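Local coordinates for Mgp-operon protein 3 (Mycoplasma pneumoniae, PDB 6RJ1) that probably serves in cell adhesion as the sugar-binding, extracellular P40/P90 surface protein of this human pathogen, at residues Val170-Val182 and Ile760-Ser774. Residues are numbered along the deposited sequence; the frame is centred on the assembly and turned at random.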
loop_
_atom_site.group_PDB
_atom_site.type_symbol
_atom_site.label_atom_id
_atom_site.label_comp_id
_atom_site.label_asym_id
_atom_site.label_seq_id
_atom_site.Cartn_x
_atom_site.Cartn_y
_atom_site.Cartn_z
ATOM N N VAL A 170 -6.928 -2.783 -7.470
ATOM C CA VAL A 170 -6.221 -3.701 -8.353
ATOM C C VAL A 170 -6.429 -5.094 -7.759
ATOM O O VAL A 170 -6.125 -5.321 -6.584
ATOM C CB VAL A 170 -4.719 -3.341 -8.515
ATOM C CG1 VAL A 170 -3.996 -4.375 -9.375
ATOM C CG2 VAL A 170 -4.534 -1.940 -9.092
ATOM N N THR A 171 -6.988 -6.009 -8.548
ATOM C CA THR A 171 -7.248 -7.366 -8.072
ATOM C C THR A 171 -6.107 -8.288 -8.512
ATOM O O THR A 171 -5.380 -7.934 -9.448
ATOM C CB THR A 171 -8.618 -7.866 -8.584
ATOM O OG1 THR A 171 -8.535 -8.170 -9.980
ATOM C CG2 THR A 171 -9.752 -6.894 -8.282
ATOM N N PRO A 172 -5.962 -9.498 -7.928
ATOM C CA PRO A 172 -4.916 -10.416 -8.411
ATOM C C PRO A 172 -5.086 -10.853 -9.878
ATOM O O PRO A 172 -4.176 -11.480 -10.430
ATOM C CB PRO A 172 -5.037 -11.606 -7.456
ATOM C CG PRO A 172 -6.419 -11.547 -6.941
ATOM C CD PRO A 172 -6.725 -10.101 -6.816
ATOM N N TYR A 173 -6.236 -10.521 -10.506
ATOM C CA TYR A 173 -6.545 -10.874 -11.896
ATOM C C TYR A 173 -6.440 -9.691 -12.861
ATOM O O TYR A 173 -6.760 -9.839 -14.044
ATOM C CB TYR A 173 -7.919 -11.567 -12.003
ATOM C CG TYR A 173 -8.060 -12.717 -11.038
ATOM C CD1 TYR A 173 -7.321 -13.887 -11.203
ATOM C CD2 TYR A 173 -8.894 -12.623 -9.932
ATOM C CE1 TYR A 173 -7.418 -14.938 -10.296
ATOM C CE2 TYR A 173 -9.004 -13.671 -9.021
ATOM C CZ TYR A 173 -8.261 -14.825 -9.206
ATOM O OH TYR A 173 -8.346 -15.846 -8.298
ATOM N N THR A 174 -5.973 -8.525 -12.362
ATOM C CA THR A 174 -5.793 -7.321 -13.170
ATOM C C THR A 174 -4.584 -7.546 -14.084
ATOM O O THR A 174 -3.469 -7.701 -13.573
ATOM C CB THR A 174 -5.646 -6.067 -12.276
ATOM O OG1 THR A 174 -6.789 -5.938 -11.428
ATOM C CG2 THR A 174 -5.447 -4.783 -13.085
ATOM N N PRO A 175 -4.779 -7.614 -15.421
ATOM C CA PRO A 175 -3.624 -7.827 -16.309
ATOM C C PRO A 175 -2.837 -6.540 -16.564
ATOM O O PRO A 175 -3.360 -5.447 -16.351
ATOM C CB PRO A 175 -4.260 -8.379 -17.587
ATOM C CG PRO A 175 -5.649 -7.852 -17.597
ATOM C CD PRO A 175 -6.031 -7.456 -16.192
ATOM N N ASN A 176 -1.582 -6.674 -17.029
ATOM C CA ASN A 176 -0.683 -5.560 -17.367
ATOM C C ASN A 176 -1.333 -4.516 -18.298
ATOM O O ASN A 176 -1.229 -3.327 -18.012
ATOM C CB ASN A 176 0.640 -6.084 -17.967
ATOM C CG ASN A 176 1.665 -6.538 -16.955
ATOM O OD1 ASN A 176 1.694 -6.105 -15.788
ATOM N ND2 ASN A 176 2.556 -7.403 -17.397
ATOM N N ALA A 177 -2.033 -4.958 -19.378
ATOM C CA ALA A 177 -2.729 -4.072 -20.321
ATOM C C ALA A 177 -3.893 -3.322 -19.651
ATOM O O ALA A 177 -4.227 -2.203 -20.057
ATOM C CB ALA A 177 -3.226 -4.856 -21.518
ATOM N N GLY A 178 -4.471 -3.937 -18.618
ATOM C CA GLY A 178 -5.526 -3.344 -17.810
ATOM C C GLY A 178 -5.006 -2.131 -17.063
ATOM O O GLY A 178 -5.754 -1.185 -16.856
ATOM N N LEU A 179 -3.715 -2.125 -16.669
ATOM C CA LEU A 179 -3.104 -0.984 -15.985
ATOM C C LEU A 179 -2.696 0.137 -16.959
ATOM O O LEU A 179 -2.600 1.297 -16.547
ATOM C CB LEU A 179 -1.884 -1.425 -15.150
ATOM C CG LEU A 179 -2.084 -1.984 -13.727
ATOM C CD1 LEU A 179 -3.397 -1.527 -13.068
ATOM C CD2 LEU A 179 -1.919 -3.461 -13.692
ATOM N N ALA A 180 -2.446 -0.218 -18.240
ATOM C CA ALA A 180 -1.997 0.689 -19.305
ATOM C C ALA A 180 -3.026 1.744 -19.725
ATOM O O ALA A 180 -4.103 1.403 -20.205
ATOM C CB ALA A 180 -1.529 -0.109 -20.518
ATOM N N ARG A 181 -2.673 3.026 -19.567
ATOM C CA ARG A 181 -3.502 4.180 -19.921
ATOM C C ARG A 181 -2.793 4.944 -21.038
ATOM O O ARG A 181 -1.576 5.120 -20.964
ATOM C CB ARG A 181 -3.655 5.091 -18.681
ATOM C CG ARG A 181 -5.032 5.123 -18.001
ATOM C CD ARG A 181 -5.616 3.787 -17.555
ATOM N NE ARG A 181 -4.936 3.158 -16.421
ATOM C CZ ARG A 181 -5.491 2.969 -15.224
ATOM N NH1 ARG A 181 -4.823 2.340 -14.270
ATOM N NH2 ARG A 181 -6.721 3.402 -14.977
ATOM N N VAL A 182 -3.538 5.417 -22.060
ATOM C CA VAL A 182 -2.972 6.187 -23.176
ATOM C C VAL A 182 -2.212 7.414 -22.652
ATOM O O VAL A 182 -2.706 8.125 -21.776
ATOM C CB VAL A 182 -4.008 6.531 -24.286
ATOM C CG1 VAL A 182 -3.386 7.390 -25.388
ATOM C CG2 VAL A 182 -4.607 5.257 -24.883
ATOM N N ILE A 760 3.529 -0.702 -21.330
ATOM C CA ILE A 760 2.775 -1.473 -20.326
ATOM C C ILE A 760 1.871 -2.528 -20.984
ATOM O O ILE A 760 1.912 -3.701 -20.600
ATOM C CB ILE A 760 1.998 -0.558 -19.331
ATOM C CG1 ILE A 760 2.892 0.551 -18.738
ATOM C CG2 ILE A 760 1.341 -1.383 -18.226
ATOM C CD1 ILE A 760 2.133 1.647 -18.012
ATOM N N SER A 761 1.093 -2.110 -21.996
ATOM C CA SER A 761 0.168 -2.975 -22.719
ATOM C C SER A 761 0.849 -4.154 -23.417
ATOM O O SER A 761 0.215 -5.198 -23.551
ATOM C CB SER A 761 -0.688 -2.169 -23.691
ATOM O OG SER A 761 0.115 -1.425 -24.591
ATOM N N THR A 762 2.132 -4.013 -23.828
ATOM C CA THR A 762 2.860 -5.098 -24.516
ATOM C C THR A 762 3.699 -5.963 -23.548
ATOM O O THR A 762 4.161 -7.037 -23.945
ATOM C CB THR A 762 3.676 -4.580 -25.703
ATOM O OG1 THR A 762 4.710 -3.715 -25.237
ATOM C CG2 THR A 762 2.813 -3.875 -26.738
ATOM N N LEU A 763 3.850 -5.516 -22.276
ATOM C CA LEU A 763 4.567 -6.230 -21.218
ATOM C C LEU A 763 3.811 -7.515 -20.870
ATOM O O LEU A 763 2.596 -7.480 -20.636
ATOM C CB LEU A 763 4.737 -5.340 -19.971
ATOM C CG LEU A 763 5.774 -5.785 -18.931
ATOM C CD1 LEU A 763 7.194 -5.489 -19.394
ATOM C CD2 LEU A 763 5.524 -5.116 -17.598
ATOM N N GLU A 764 4.543 -8.650 -20.895
ATOM C CA GLU A 764 4.053 -10.007 -20.639
ATOM C C GLU A 764 4.465 -10.456 -19.238
ATOM O O GLU A 764 5.660 -10.484 -18.928
ATOM C CB GLU A 764 4.629 -10.994 -21.677
ATOM C CG GLU A 764 4.211 -10.750 -23.120
ATOM C CD GLU A 764 5.006 -11.519 -24.166
ATOM O OE1 GLU A 764 5.292 -10.934 -25.236
ATOM O OE2 GLU A 764 5.347 -12.701 -23.922
ATOM N N SER A 765 3.491 -10.837 -18.406
ATOM C CA SER A 765 3.791 -11.305 -17.057
ATOM C C SER A 765 4.078 -12.797 -17.024
ATOM O O SER A 765 3.318 -13.587 -17.594
ATOM C CB SER A 765 2.653 -10.973 -16.101
ATOM O OG SER A 765 2.825 -11.624 -14.850
ATOM N N GLN A 766 5.162 -13.178 -16.324
ATOM C CA GLN A 766 5.541 -14.572 -16.089
ATOM C C GLN A 766 5.614 -14.858 -14.570
ATOM O O GLN A 766 6.130 -15.898 -14.147
ATOM C CB GLN A 766 6.816 -14.976 -16.864
ATOM C CG GLN A 766 8.120 -14.377 -16.338
ATOM C CD GLN A 766 9.340 -14.742 -17.150
ATOM O OE1 GLN A 766 9.272 -15.425 -18.180
ATOM N NE2 GLN A 766 10.494 -14.265 -16.712
ATOM N N ALA A 767 5.053 -13.933 -13.765
ATOM C CA ALA A 767 4.975 -13.995 -12.303
ATOM C C ALA A 767 4.051 -15.121 -11.834
ATOM O O ALA A 767 3.013 -15.375 -12.452
ATOM C CB ALA A 767 4.486 -12.668 -11.758
ATOM N N THR A 768 4.435 -15.795 -10.744
ATOM C CA THR A 768 3.672 -16.902 -10.160
ATOM C C THR A 768 3.402 -16.645 -8.670
ATOM O O THR A 768 3.117 -17.584 -7.928
ATOM C CB THR A 768 4.416 -18.236 -10.385
ATOM O OG1 THR A 768 5.765 -18.110 -9.927
ATOM C CG2 THR A 768 4.388 -18.695 -11.842
ATOM N N ASP A 769 3.489 -15.376 -8.237
ATOM C CA ASP A 769 3.322 -14.968 -6.842
ATOM C C ASP A 769 1.898 -14.483 -6.489
ATOM O O ASP A 769 1.693 -13.805 -5.475
ATOM C CB ASP A 769 4.386 -13.925 -6.467
ATOM C CG ASP A 769 4.336 -12.605 -7.227
ATOM O OD1 ASP A 769 3.748 -12.569 -8.336
ATOM O OD2 ASP A 769 4.897 -11.614 -6.724
ATOM N N GLY A 770 0.929 -14.887 -7.305
ATOM C CA GLY A 770 -0.478 -14.574 -7.088
ATOM C C GLY A 770 -1.031 -13.357 -7.795
ATOM O O GLY A 770 -2.154 -12.950 -7.500
ATOM N N PHE A 771 -0.269 -12.771 -8.737
ATOM C CA PHE A 771 -0.709 -11.590 -9.479
ATOM C C PHE A 771 -0.594 -11.794 -10.975
ATOM O O PHE A 771 0.454 -12.232 -11.444
ATOM C CB PHE A 771 0.108 -10.359 -9.073
ATOM C CG PHE A 771 0.029 -9.966 -7.618
ATOM C CD1 PHE A 771 -1.050 -9.232 -7.136
ATOM C CD2 PHE A 771 1.071 -10.255 -6.747
ATOM C CE1 PHE A 771 -1.098 -8.820 -5.801
ATOM C CE2 PHE A 771 1.021 -9.852 -5.408
ATOM C CZ PHE A 771 -0.057 -9.126 -4.948
ATOM N N ALA A 772 -1.655 -11.439 -11.733
ATOM C CA ALA A 772 -1.677 -11.527 -13.197
ATOM C C ALA A 772 -0.778 -10.452 -13.819
ATOM O O ALA A 772 -0.376 -10.592 -14.976
ATOM C CB ALA A 772 -3.096 -11.389 -13.716
ATOM N N ASN A 773 -0.469 -9.382 -13.055
ATOM C CA ASN A 773 0.408 -8.294 -13.484
ATOM C C ASN A 773 1.840 -8.524 -12.978
ATOM O O ASN A 773 2.034 -9.202 -11.967
ATOM C CB ASN A 773 -0.132 -6.935 -13.004
ATOM C CG ASN A 773 0.320 -6.539 -11.619
ATOM O OD1 ASN A 773 1.357 -5.895 -11.444
ATOM N ND2 ASN A 773 -0.435 -6.924 -10.604
ATOM N N SER A 774 2.829 -7.924 -13.666
ATOM C CA SER A 774 4.259 -7.974 -13.319
ATOM C C SER A 774 4.793 -6.540 -13.278
ATOM O O SER A 774 5.970 -6.297 -13.557
ATOM C CB SER A 774 5.025 -8.792 -14.359
ATOM O OG SER A 774 4.901 -8.194 -15.638
HETATM O O HOH W 1 -3.005 -8.302 -10.853
HETATM O O HOH W 2 -0.743 -9.432 -17.390
#
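Asn-176 reaches into the loop 760-774 and uses both ends of its amide there, a worked example of how one side chain can tie together two pieces of chain that are far apart in sequence. Its OD1 accepts the backbone N of Ser-774 at 3.0 Å, the donor tilted somewhat from the carbonyl plane. On the other branch, ND2 gives an almost straight bond (173°), in the amide plane, to Ser-774 OG at 3.0 Å, and a weak one to Leu-763 O. Two good bonds and a weaker third fix the rotation of this buried amide, which links Leu-763 to Ser-774. With CG anti to its own carbonyl carbon (chi1 -82°), the amide is carried into the loop, one face over the CD2 methyl of Leu-763.

Ala-180 CB packs on Ile-760 CB at 3.7 Å; beside it the backbones of Ala-177 and Ser-761 come close, CA to CA 3.9 Å. Toward the other end, in the type I turn Thr-171 to Thr-174, Pro-172 O accepts Ala-772 N at 2.8 Å, and the Ala-772 methyl sits near Thr-174 O. Two waters fill in the polar links: one joins Thr-171 O and Thr-174 O to Asn-773 ND2, the other takes Asn-176 N and donates to Ala-772 O.

Further out, Ser-740 bonds Ser-774 OG, Leu-776 N holds Asn-773 OD1, and Glu-240 grips the hydroxyls of Thr-171 and Thr-174. Helix 666-673 packs on Ile-760 and Leu-763 and helix 360-365 on Pro-172. The seam joins chain that follows strand 165-167 to the loop after strand 723-732, both strands of one mixed sheet.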